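Local structure of superoxide dismutase [Fe] (1MA1) at residues A[9-14]-A[36-41]; A[79-84]-A[150-155]; A[108-113]-A[117-122]. The protein converts the toxic superoxide radical into hydrogen peroxide and dioxygen, working as an iron-dependent homotetrameric enzyme with one iron cation in each subunit. All coordinates share one frame; numbering follows the deposited sequence.

Interaction 1: A[9-14]-A[36-41]; sequences YELPEL and KHHQAY
Leu11 lays its CD1 methyl over one face of the His38 imidazole, a CH-pi contact in which CD1 stands 3.8 Å from the centroid of the His38 ring and 26° off its normal. The methyl is not centred: it lies toward the CG and ND1 side, with CD1 3.6 Å from His38 CG. CG of Leu11 is anti to the backbone N (chi1 -172°), which carries the branched end toward the helix.

Van der Waals packing continues at the far end of the ring. Pro12 points back against His38, reaching the ring obliquely, and puts CG 3.5 Å from His38 CE1, with its CD close by, so that consecutive loop residues share a single imidazole.

No hydrogen bond links the two segments. Gln39 bends at chi2, and its OE1 rests against the aliphatic flank of Leu11, 3.4 Å from CD2 and 3.5 Å from CB of that leucine. Its amide nitrogen turns to Asp43, one helical turn further on, which fixes the rotation of the amide. Pro12 O is held separately, by NE2 of His34.

The result is an extended N-terminal loop, without regular structure, laid along helix 27-57 of the alpha-hairpin domain of the iron/manganese superoxide dismutases. His38 brings it close to the metal centre without binding iron itself: its ring meets those of His81, an iron ligand, and Trp85. Both belong to helix 64-86, the second arm of the hairpin, and Pro12 packs on Tyr78 and Leu82 of that same helix, so the loop 9-14 touches both arms.

Interaction 2: A[79-84]-A[150-155]; sequences VLHLFF and EKHNVN. With FE (Fe (III) ion), chain G.
His81 NE2 binds the ferric ion at 2.1 Å, and the same ring meets His152 at its edge. Water 1 is a further ligand, its O 1.9 Å from the iron, and His33, Asp167 and His171 complete the site. Behind the metal bond, ND1 of His81 is engaged by the carbonyl of Gly77, one turn back on the helix; this second-shell bond fixes the rotation of the imidazole and probably strengthens NE2 as a donor to the metal.

CE1 of His152 lies at the edge of the His81 ring, 3.7 Å from its CE1, while the His152 ring receives it obliquely. The ring planes are inclined at 68°, so they neither stack nor form a T. With CG of His152 anti to its carbonyl carbon (chi1 -56°), the ring hangs from the loop toward the metal, and water 1 lies in its plane at the edge, its O 3.3 Å from His152 CE1. In many relatives a glutamine reaches the metal-bound solvent; His152 probably occupies a comparable second-shell place here. Its ND1 is tied to Trp132 NE1 and its ring stacks on Trp169.

Beside the rings, Leu80 packs its CD1 methyl against the loop, 3.8 Å from His152 O and 4.1 Å from His152 CB. After strand 143-150 the chain turns tightly at Lys151 and His152 and returns with a classic beta bulge, Asn153 and Val154 both facing Glu150, whose O accepts from both backbone N atoms. At the subunit interfaces, Glu150 OE2 forms salt bridges with Lys69 of the second subunit and Lys151 of the third.

Interaction 3: A[108-113]-A[117-122]; sequences KDFGSF and RKEFSQ
At the tight corner between helix 100-110 and helix 113-125, Phe113 and Arg117 close the first turn of the second helix. Arg117 N gives its hydrogen to Phe113 O at 2.7 Å, an almost straight bond (172°). Arg117 then runs extended from CG to NE past the Phe113 ring, its CD 3.8 Å from Phe113 CE2, and the guanidinium is turned 70° from the ring; beyond it lie a salt bridge to Glu186 and a cation-pi contact with Trp189. The corner itself is made by Gly111, which breaks the first helix with a positive phi, and by Ser112, the N-cap, whose OG takes the backbone N of Arg115. Together they end one helix and start the next within the C-terminal domain.

Across the corner, Glu119 brings OE1 to the edge of the Phe110 ring, 3.5 Å from CE2, near the ring plane and so facing its slightly positive hydrogens. Both carboxylate oxygens have cationic mates: OE2 pairs with Arg115, and OE1 with Arg56 of the second subunit, which also packs on Phe110. Were Glu119 an alanine, both arginines would probably lose their shared counter-charge, and a gap would be likely to open beside the Phe110 edge. Further along, Ser121 N and Ser121 OG reach Arg117 O from opposite faces of its carbonyl plane, the OG bond being 2.7 Å long.

Along the chain interaction 1 closes first, within the alpha-hairpin domain; interaction 2 then spans from helix 64-86 of that domain to the loop after strand 143-150 in the C-terminal domain, and interaction 3 falls between its two segments in sequence. Interactions 1 and 2, centres 13 Å apart, touch directly: Tyr41 of helix 27-57 packs against both His81 and His152, so the two contacts meet beside the iron site. Interaction 3 stands apart, its centre 21 Å from that of interaction 2 and 31 Å from that of interaction 1, on the opposite side of the chain's centre from interaction 1. Interactions 2 and 3 both touch the second subunit, so segments of both line that interface.

Interaction 1: A[9-14]-A[36-41]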
loop_
_atom_site.group_PDB
_atom_site.type_symbol
_atom_site.label_atom_id
_atom_site.label_comp_id
_atom_site.label_asym_id
_atom_site.label_seq_id
_atom_site.Cartn_x
_atom_site.Cartn_y
_atom_site.Cartn_z
ATOM N N TYR A 9 -16.939 -17.458 -10.001
ATOM C CA TYR A 9 -17.467 -17.043 -8.717
ATOM C C TYR A 9 -18.951 -16.746 -8.838
ATOM O O TYR A 9 -19.408 -16.258 -9.870
ATOM C CB TYR A 9 -16.715 -15.803 -8.231
ATOM C CG TYR A 9 -15.312 -16.085 -7.756
ATOM C CD1 TYR A 9 -15.086 -16.765 -6.554
ATOM C CD2 TYR A 9 -14.201 -15.659 -8.492
ATOM C CE1 TYR A 9 -13.799 -17.008 -6.102
ATOM C CE2 TYR A 9 -12.913 -15.898 -8.048
ATOM C CZ TYR A 9 -12.716 -16.570 -6.857
ATOM O OH TYR A 9 -11.440 -16.855 -6.435
ATOM N N GLU A 10 -19.700 -17.043 -7.783
ATOM C CA GLU A 10 -21.087 -16.599 -7.683
ATOM C C GLU A 10 -21.395 -15.928 -6.352
ATOM O O GLU A 10 -20.798 -16.257 -5.323
ATOM C CB GLU A 10 -22.012 -17.788 -7.892
ATOM C CG GLU A 10 -21.977 -18.315 -9.313
ATOM C CD GLU A 10 -22.712 -19.626 -9.467
ATOM O OE1 GLU A 10 -22.882 -20.085 -10.627
ATOM O OE2 GLU A 10 -23.113 -20.195 -8.424
ATOM N N LEU A 11 -22.332 -14.985 -6.368
ATOM C CA LEU A 11 -22.795 -14.373 -5.131
ATOM C C LEU A 11 -23.439 -15.434 -4.253
ATOM O O LEU A 11 -24.441 -16.038 -4.629
ATOM C CB LEU A 11 -23.805 -13.273 -5.427
ATOM C CG LEU A 11 -24.218 -12.439 -4.210
ATOM C CD1 LEU A 11 -23.000 -11.634 -3.707
ATOM C CD2 LEU A 11 -25.371 -11.499 -4.567
ATOM N N PRO A 12 -22.865 -15.691 -3.072
ATOM C CA PRO A 12 -23.481 -16.639 -2.140
ATOM C C PRO A 12 -24.745 -16.052 -1.546
ATOM O O PRO A 12 -24.838 -14.843 -1.337
ATOM C CB PRO A 12 -22.393 -16.857 -1.103
ATOM C CG PRO A 12 -21.743 -15.520 -1.047
ATOM C CD PRO A 12 -21.640 -15.106 -2.505
ATOM N N GLU A 13 -25.725 -16.903 -1.283
ATOM C CA GLU A 13 -26.913 -16.481 -0.560
ATOM C C GLU A 13 -26.494 -16.123 0.856
ATOM O O GLU A 13 -25.537 -16.682 1.384
ATOM C CB GLU A 13 -27.924 -17.618 -0.543
ATOM C CG GLU A 13 -28.005 -18.368 -1.864
ATOM C CD GLU A 13 -29.394 -18.332 -2.470
ATOM O OE1 GLU A 13 -30.309 -18.905 -1.837
ATOM O OE2 GLU A 13 -29.580 -17.734 -3.566
ATOM N N LEU A 14 -27.201 -15.190 1.477
ATOM C CA LEU A 14 -27.101 -15.007 2.921
ATOM C C LEU A 14 -27.666 -16.201 3.688
ATOM O O LEU A 14 -28.614 -16.846 3.247
ATOM C CB LEU A 14 -27.836 -13.735 3.339
ATOM C CG LEU A 14 -27.046 -12.449 3.554
ATOM C CD1 LEU A 14 -25.956 -12.287 2.525
ATOM C CD2 LEU A 14 -27.996 -11.294 3.497
ATOM N N LYS A 36 -25.048 -5.214 -4.087
ATOM C CA LYS A 36 -24.267 -4.301 -4.915
ATOM C C LYS A 36 -22.758 -4.529 -4.800
ATOM O O LYS A 36 -22.081 -4.788 -5.799
ATOM C CB LYS A 36 -24.594 -2.860 -4.558
ATOM C CG LYS A 36 -26.031 -2.509 -4.805
ATOM C CD LYS A 36 -26.393 -2.785 -6.245
ATOM C CE LYS A 36 -27.880 -2.574 -6.482
ATOM N NZ LYS A 36 -28.253 -2.734 -7.909
ATOM N N HIS A 37 -22.230 -4.442 -3.588
ATOM C CA HIS A 37 -20.785 -4.474 -3.406
ATOM C C HIS A 37 -20.236 -5.893 -3.511
ATOM O O HIS A 37 -19.346 -6.163 -4.320
ATOM C CB HIS A 37 -20.400 -3.843 -2.061
ATOM C CG HIS A 37 -20.754 -2.390 -1.973
ATOM N ND1 HIS A 37 -20.105 -1.421 -2.707
ATOM C CD2 HIS A 37 -21.753 -1.751 -1.314
ATOM C CE1 HIS A 37 -20.690 -0.252 -2.511
ATOM N NE2 HIS A 37 -21.694 -0.428 -1.669
ATOM N N HIS A 38 -20.771 -6.807 -2.710
ATOM C CA HIS A 38 -20.267 -8.160 -2.732
ATOM C C HIS A 38 -20.366 -8.645 -4.167
ATOM O O HIS A 38 -19.447 -9.285 -4.680
ATOM C CB HIS A 38 -21.084 -9.058 -1.796
ATOM C CG HIS A 38 -20.458 -10.402 -1.552
ATOM N ND1 HIS A 38 -20.995 -11.328 -0.683
ATOM C CD2 HIS A 38 -19.323 -10.962 -2.042
ATOM C CE1 HIS A 38 -20.220 -12.396 -0.642
ATOM N NE2 HIS A 38 -19.196 -12.198 -1.458
ATOM N N GLN A 39 -21.480 -8.321 -4.821
ATOM C CA GLN A 39 -21.681 -8.685 -6.229
ATOM C C GLN A 39 -20.576 -8.103 -7.118
ATOM O O GLN A 39 -20.084 -8.765 -8.026
ATOM C CB GLN A 39 -23.033 -8.182 -6.704
ATOM C CG GLN A 39 -23.341 -8.559 -8.116
ATOM C CD GLN A 39 -23.513 -10.053 -8.296
ATOM O OE1 GLN A 39 -24.375 -10.668 -7.686
ATOM N NE2 GLN A 39 -22.685 -10.643 -9.160
ATOM N N ALA A 40 -20.178 -6.872 -6.834
ATOM C CA ALA A 40 -19.159 -6.213 -7.635
ATOM C C ALA A 40 -17.818 -6.975 -7.593
ATOM O O ALA A 40 -17.074 -7.015 -8.593
ATOM C CB ALA A 40 -18.973 -4.756 -7.162
ATOM N N TYR A 41 -17.516 -7.591 -6.448
ATOM C CA TYR A 41 -16.284 -8.370 -6.336
ATOM C C TYR A 41 -16.369 -9.704 -7.073
ATOM O O TYR A 41 -15.405 -10.104 -7.716
ATOM C CB TYR A 41 -15.897 -8.593 -4.862
ATOM C CG TYR A 41 -15.783 -7.290 -4.117
ATOM C CD1 TYR A 41 -15.049 -6.231 -4.649
ATOM C CD2 TYR A 41 -16.510 -7.061 -2.952
ATOM C CE1 TYR A 41 -15.060 -4.985 -4.052
ATOM C CE2 TYR A 41 -16.529 -5.805 -2.353
ATOM C CZ TYR A 41 -15.807 -4.772 -2.912
ATOM O OH TYR A 41 -15.867 -3.506 -2.381
#

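Interaction 2: A[79-84]-A[150-155]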
loop_
_atom_site.group_PDB
_atom_site.type_symbol
_atom_site.label_atom_id
_atom_site.label_comp_id
_atom_site.label_asym_id
_atom_site.label_seq_id
_atom_site.Cartn_x
_atom_site.Cartn_y
_atom_site.Cartn_z
ATOM N N VAL A 79 -13.832 -13.239 -0.789
ATOM C CA VAL A 79 -13.568 -14.142 0.329
ATOM C C VAL A 79 -13.955 -13.533 1.675
ATOM O O VAL A 79 -14.605 -14.188 2.475
ATOM C CB VAL A 79 -12.072 -14.547 0.402
ATOM C CG1 VAL A 79 -11.833 -15.379 1.634
ATOM C CG2 VAL A 79 -11.675 -15.345 -0.820
ATOM N N LEU A 80 -13.562 -12.290 1.921
ATOM C CA LEU A 80 -13.878 -11.636 3.194
ATOM C C LEU A 80 -15.379 -11.416 3.431
ATOM O O LEU A 80 -15.858 -11.603 4.562
ATOM C CB LEU A 80 -13.143 -10.286 3.306
ATOM C CG LEU A 80 -11.631 -10.392 3.499
ATOM C CD1 LEU A 80 -10.954 -9.057 3.403
ATOM C CD2 LEU A 80 -11.373 -11.010 4.843
ATOM N N HIS A 81 -16.119 -11.023 2.384
ATOM C CA HIS A 81 -17.565 -10.854 2.542
ATOM C C HIS A 81 -18.176 -12.225 2.823
ATOM O O HIS A 81 -19.087 -12.349 3.636
ATOM C CB HIS A 81 -18.223 -10.189 1.308
ATOM C CG HIS A 81 -18.028 -8.697 1.238
ATOM N ND1 HIS A 81 -16.881 -8.127 0.737
ATOM C CD2 HIS A 81 -18.844 -7.656 1.567
ATOM C CE1 HIS A 81 -16.997 -6.806 0.750
ATOM N NE2 HIS A 81 -18.180 -6.490 1.248
ATOM N N LEU A 82 -17.645 -13.263 2.194
ATOM C CA LEU A 82 -18.149 -14.607 2.441
ATOM C C LEU A 82 -18.078 -15.009 3.918
ATOM O O LEU A 82 -19.064 -15.485 4.472
ATOM C CB LEU A 82 -17.379 -15.637 1.623
ATOM C CG LEU A 82 -17.849 -17.097 1.742
ATOM C CD1 LEU A 82 -19.279 -17.204 1.208
ATOM C CD2 LEU A 82 -16.926 -18.021 0.930
ATOM N N PHE A 83 -16.920 -14.832 4.549
ATOM C CA PHE A 83 -16.775 -15.145 5.969
ATOM C C PHE A 83 -17.539 -14.171 6.857
ATOM O O PHE A 83 -17.967 -14.534 7.950
ATOM C CB PHE A 83 -15.291 -15.147 6.384
ATOM C CG PHE A 83 -14.529 -16.370 5.945
ATOM C CD1 PHE A 83 -14.213 -16.576 4.604
ATOM C CD2 PHE A 83 -14.135 -17.328 6.870
ATOM C CE1 PHE A 83 -13.521 -17.712 4.199
ATOM C CE2 PHE A 83 -13.441 -18.471 6.465
ATOM C CZ PHE A 83 -13.137 -18.661 5.127
ATOM N N PHE A 84 -17.691 -12.935 6.386
ATOM C CA PHE A 84 -18.365 -11.889 7.153
ATOM C C PHE A 84 -19.819 -12.280 7.386
ATOM O O PHE A 84 -20.273 -12.331 8.523
ATOM C CB PHE A 84 -18.293 -10.558 6.398
ATOM C CG PHE A 84 -18.916 -9.400 7.135
ATOM C CD1 PHE A 84 -18.539 -9.103 8.439
ATOM C CD2 PHE A 84 -19.856 -8.588 6.516
ATOM C CE1 PHE A 84 -19.094 -8.006 9.115
ATOM C CE2 PHE A 84 -20.412 -7.489 7.173
ATOM C CZ PHE A 84 -20.029 -7.197 8.480
ATOM N N GLU A 150 -6.299 -3.434 5.117
ATOM C CA GLU A 150 -6.745 -2.307 4.319
ATOM C C GLU A 150 -7.236 -2.803 2.989
ATOM O O GLU A 150 -6.755 -3.833 2.506
ATOM C CB GLU A 150 -5.616 -1.306 4.110
ATOM C CG GLU A 150 -5.214 -0.656 5.416
ATOM C CD GLU A 150 -4.341 0.566 5.234
ATOM O OE1 GLU A 150 -3.685 0.670 4.190
ATOM O OE2 GLU A 150 -4.296 1.415 6.147
ATOM N N LYS A 151 -8.197 -2.091 2.399
ATOM C CA LYS A 151 -8.951 -2.633 1.280
ATOM C C LYS A 151 -9.381 -4.093 1.521
ATOM O O LYS A 151 -10.015 -4.386 2.528
ATOM C CB LYS A 151 -8.105 -2.527 0.014
ATOM C CG LYS A 151 -7.952 -1.107 -0.445
ATOM C CD LYS A 151 -6.722 -0.909 -1.294
ATOM C CE LYS A 151 -6.810 -1.601 -2.631
ATOM N NZ LYS A 151 -5.589 -1.337 -3.450
ATOM N N HIS A 152 -9.061 -5.007 0.613
ATOM C CA HIS A 152 -9.356 -6.408 0.893
ATOM C C HIS A 152 -8.095 -7.283 0.923
ATOM O O HIS A 152 -8.212 -8.510 0.901
ATOM C CB HIS A 152 -10.315 -7.031 -0.142
ATOM C CG HIS A 152 -11.619 -6.308 -0.320
ATOM N ND1 HIS A 152 -12.515 -6.126 0.708
ATOM C CD2 HIS A 152 -12.195 -5.774 -1.426
ATOM C CE1 HIS A 152 -13.591 -5.510 0.247
ATOM N NE2 HIS A 152 -13.423 -5.287 -1.042
ATOM N N ASN A 153 -6.903 -6.674 0.948
ATOM C CA ASN A 153 -5.708 -7.380 0.500
ATOM C C ASN A 153 -4.407 -6.687 0.888
ATOM O O ASN A 153 -3.344 -7.002 0.361
ATOM C CB ASN A 153 -5.766 -7.574 -1.019
ATOM C CG ASN A 153 -5.797 -6.255 -1.774
ATOM O OD1 ASN A 153 -6.408 -5.267 -1.336
ATOM N ND2 ASN A 153 -5.153 -6.240 -2.922
ATOM N N VAL A 154 -4.491 -5.741 1.816
ATOM C CA VAL A 154 -3.299 -5.037 2.274
ATOM C C VAL A 154 -3.038 -5.212 3.772
ATOM O O VAL A 154 -3.944 -5.130 4.591
ATOM C CB VAL A 154 -3.391 -3.511 1.930
ATOM C CG1 VAL A 154 -2.204 -2.720 2.563
ATOM C CG2 VAL A 154 -3.416 -3.346 0.409
ATOM N N ASN A 155 -1.780 -5.454 4.115
ATOM C CA ASN A 155 -1.385 -5.845 5.463
ATOM C C ASN A 155 -2.068 -7.130 5.894
ATOM O O ASN A 155 -2.581 -7.232 7.007
ATOM C CB ASN A 155 -1.702 -4.731 6.462
ATOM C CG ASN A 155 -1.122 -3.397 6.047
ATOM O OD1 ASN A 155 0.030 -3.314 5.598
ATOM N ND2 ASN A 155 -1.902 -2.343 6.207
HETATM FE FE FE G . -18.126 -4.598 2.237
HETATM O O HOH W 1 -16.309 -4.374 1.674
#

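Interaction 3: A[108-113]-A[117-122]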
loop_
_atom_site.group_PDB
_atom_site.type_symbol
_atom_site.label_atom_id
_atom_site.label_comp_id
_atom_site.label_asym_id
_atom_site.label_seq_id
_atom_site.Cartn_x
_atom_site.Cartn_y
_atom_site.Cartn_z
ATOM N N LYS A 108 -6.030 -16.764 27.114
ATOM C CA LYS A 108 -4.598 -16.907 27.334
ATOM C C LYS A 108 -3.831 -15.914 26.464
ATOM O O LYS A 108 -2.778 -15.429 26.866
ATOM C CB LYS A 108 -4.124 -18.336 27.046
ATOM C CG LYS A 108 -3.739 -18.627 25.603
ATOM C CD LYS A 108 -2.819 -19.854 25.523
ATOM C CE LYS A 108 -2.490 -20.219 24.074
ATOM N NZ LYS A 108 -1.837 -19.103 23.333
ATOM N N ASP A 109 -4.366 -15.596 25.289
ATOM C CA ASP A 109 -3.686 -14.686 24.391
ATOM C C ASP A 109 -4.002 -13.234 24.675
ATOM O O ASP A 109 -3.153 -12.363 24.480
ATOM C CB ASP A 109 -4.008 -15.022 22.925
ATOM C CG ASP A 109 -3.347 -16.322 22.467
ATOM O OD1 ASP A 109 -2.190 -16.592 22.873
ATOM O OD2 ASP A 109 -3.972 -17.070 21.690
ATOM N N PHE A 110 -5.212 -12.952 25.140
ATOM C CA PHE A 110 -5.587 -11.559 25.392
ATOM C C PHE A 110 -5.790 -11.223 26.866
ATOM O O PHE A 110 -5.895 -10.060 27.219
ATOM C CB PHE A 110 -6.844 -11.199 24.615
ATOM C CG PHE A 110 -6.680 -11.289 23.131
ATOM C CD1 PHE A 110 -6.972 -12.465 22.456
ATOM C CD2 PHE A 110 -6.236 -10.189 22.404
ATOM C CE1 PHE A 110 -6.829 -12.551 21.056
ATOM C CE2 PHE A 110 -6.084 -10.250 21.003
ATOM C CZ PHE A 110 -6.383 -11.437 20.326
ATOM N N GLY A 111 -5.838 -12.244 27.715
ATOM C CA GLY A 111 -6.034 -12.014 29.130
ATOM C C GLY A 111 -7.492 -12.099 29.534
ATOM O O GLY A 111 -7.816 -12.603 30.614
ATOM N N SER A 112 -8.380 -11.611 28.670
ATOM C CA SER A 112 -9.818 -11.722 28.901
ATOM C C SER A 112 -10.563 -11.512 27.592
ATOM O O SER A 112 -9.995 -11.041 26.612
ATOM C CB SER A 112 -10.271 -10.665 29.900
ATOM O OG SER A 112 -10.233 -9.382 29.292
ATOM N N PHE A 113 -11.848 -11.834 27.586
ATOM C CA PHE A 113 -12.695 -11.482 26.464
ATOM C C PHE A 113 -12.783 -9.977 26.285
ATOM O O PHE A 113 -12.759 -9.488 25.163
ATOM C CB PHE A 113 -14.098 -12.057 26.649
ATOM C CG PHE A 113 -15.011 -11.787 25.495
ATOM C CD1 PHE A 113 -14.819 -12.426 24.285
ATOM C CD2 PHE A 113 -16.040 -10.855 25.598
ATOM C CE1 PHE A 113 -15.637 -12.142 23.191
ATOM C CE2 PHE A 113 -16.863 -10.573 24.495
ATOM C CZ PHE A 113 -16.655 -11.220 23.296
ATOM N N ARG A 117 -12.143 -8.053 22.905
ATOM C CA ARG A 117 -13.235 -7.295 22.325
ATOM C C ARG A 117 -12.746 -5.888 22.045
ATOM O O ARG A 117 -13.080 -5.299 21.020
ATOM C CB ARG A 117 -14.398 -7.264 23.317
ATOM C CG ARG A 117 -15.715 -6.739 22.800
ATOM C CD ARG A 117 -16.697 -6.778 23.946
ATOM N NE ARG A 117 -18.054 -6.416 23.548
ATOM C CZ ARG A 117 -18.470 -5.178 23.273
ATOM N NH1 ARG A 117 -17.627 -4.143 23.364
ATOM N NH2 ARG A 117 -19.733 -4.980 22.878
ATOM N N LYS A 118 -11.935 -5.362 22.954
ATOM C CA LYS A 118 -11.511 -3.975 22.873
ATOM C C LYS A 118 -10.445 -3.801 21.800
ATOM O O LYS A 118 -10.528 -2.897 20.974
ATOM C CB LYS A 118 -10.955 -3.526 24.221
ATOM C CG LYS A 118 -10.451 -2.091 24.244
ATOM C CD LYS A 118 -9.569 -1.886 25.462
ATOM C CE LYS A 118 -9.100 -0.454 25.583
ATOM N NZ LYS A 118 -8.185 -0.322 26.734
ATOM N N GLU A 119 -9.442 -4.675 21.822
ATOM C CA GLU A 119 -8.391 -4.637 20.819
ATOM C C GLU A 119 -8.969 -4.828 19.417
ATOM O O GLU A 119 -8.634 -4.079 18.493
ATOM C CB GLU A 119 -7.334 -5.711 21.104
ATOM C CG GLU A 119 -6.333 -5.327 22.171
ATOM C CD GLU A 119 -5.215 -6.346 22.321
ATOM O OE1 GLU A 119 -4.882 -6.993 21.305
ATOM O OE2 GLU A 119 -4.659 -6.494 23.442
ATOM N N PHE A 120 -9.848 -5.820 19.262
ATOM C CA PHE A 120 -10.473 -6.097 17.966
ATOM C C PHE A 120 -11.278 -4.883 17.503
ATOM O O PHE A 120 -11.319 -4.568 16.314
ATOM C CB PHE A 120 -11.410 -7.301 18.068
ATOM C CG PHE A 120 -11.798 -7.879 16.741
ATOM C CD1 PHE A 120 -10.925 -8.723 16.050
ATOM C CD2 PHE A 120 -13.028 -7.572 16.167
ATOM C CE1 PHE A 120 -11.269 -9.247 14.814
ATOM C CE2 PHE A 120 -13.389 -8.091 14.922
ATOM C CZ PHE A 120 -12.510 -8.930 14.241
ATOM N N SER A 121 -11.910 -4.205 18.458
ATOM C CA SER A 121 -12.673 -3.006 18.166
ATOM C C SER A 121 -11.797 -1.836 17.733
ATOM O O SER A 121 -12.160 -1.094 16.812
ATOM C CB SER A 121 -13.514 -2.616 19.382
ATOM O OG SER A 121 -14.574 -3.546 19.593
ATOM N N GLN A 122 -10.643 -1.674 18.379
ATOM C CA GLN A 122 -9.698 -0.658 17.952
ATOM C C GLN A 122 -9.174 -0.954 16.558
ATOM O O GLN A 122 -8.943 -0.034 15.755
ATOM C CB GLN A 122 -8.515 -0.590 18.904
ATOM C CG GLN A 122 -8.814 -0.187 20.328
ATOM C CD GLN A 122 -7.530 0.057 21.118
ATOM O OE1 GLN A 122 -7.494 -0.150 22.328
ATOM N NE2 GLN A 122 -6.467 0.506 20.433
#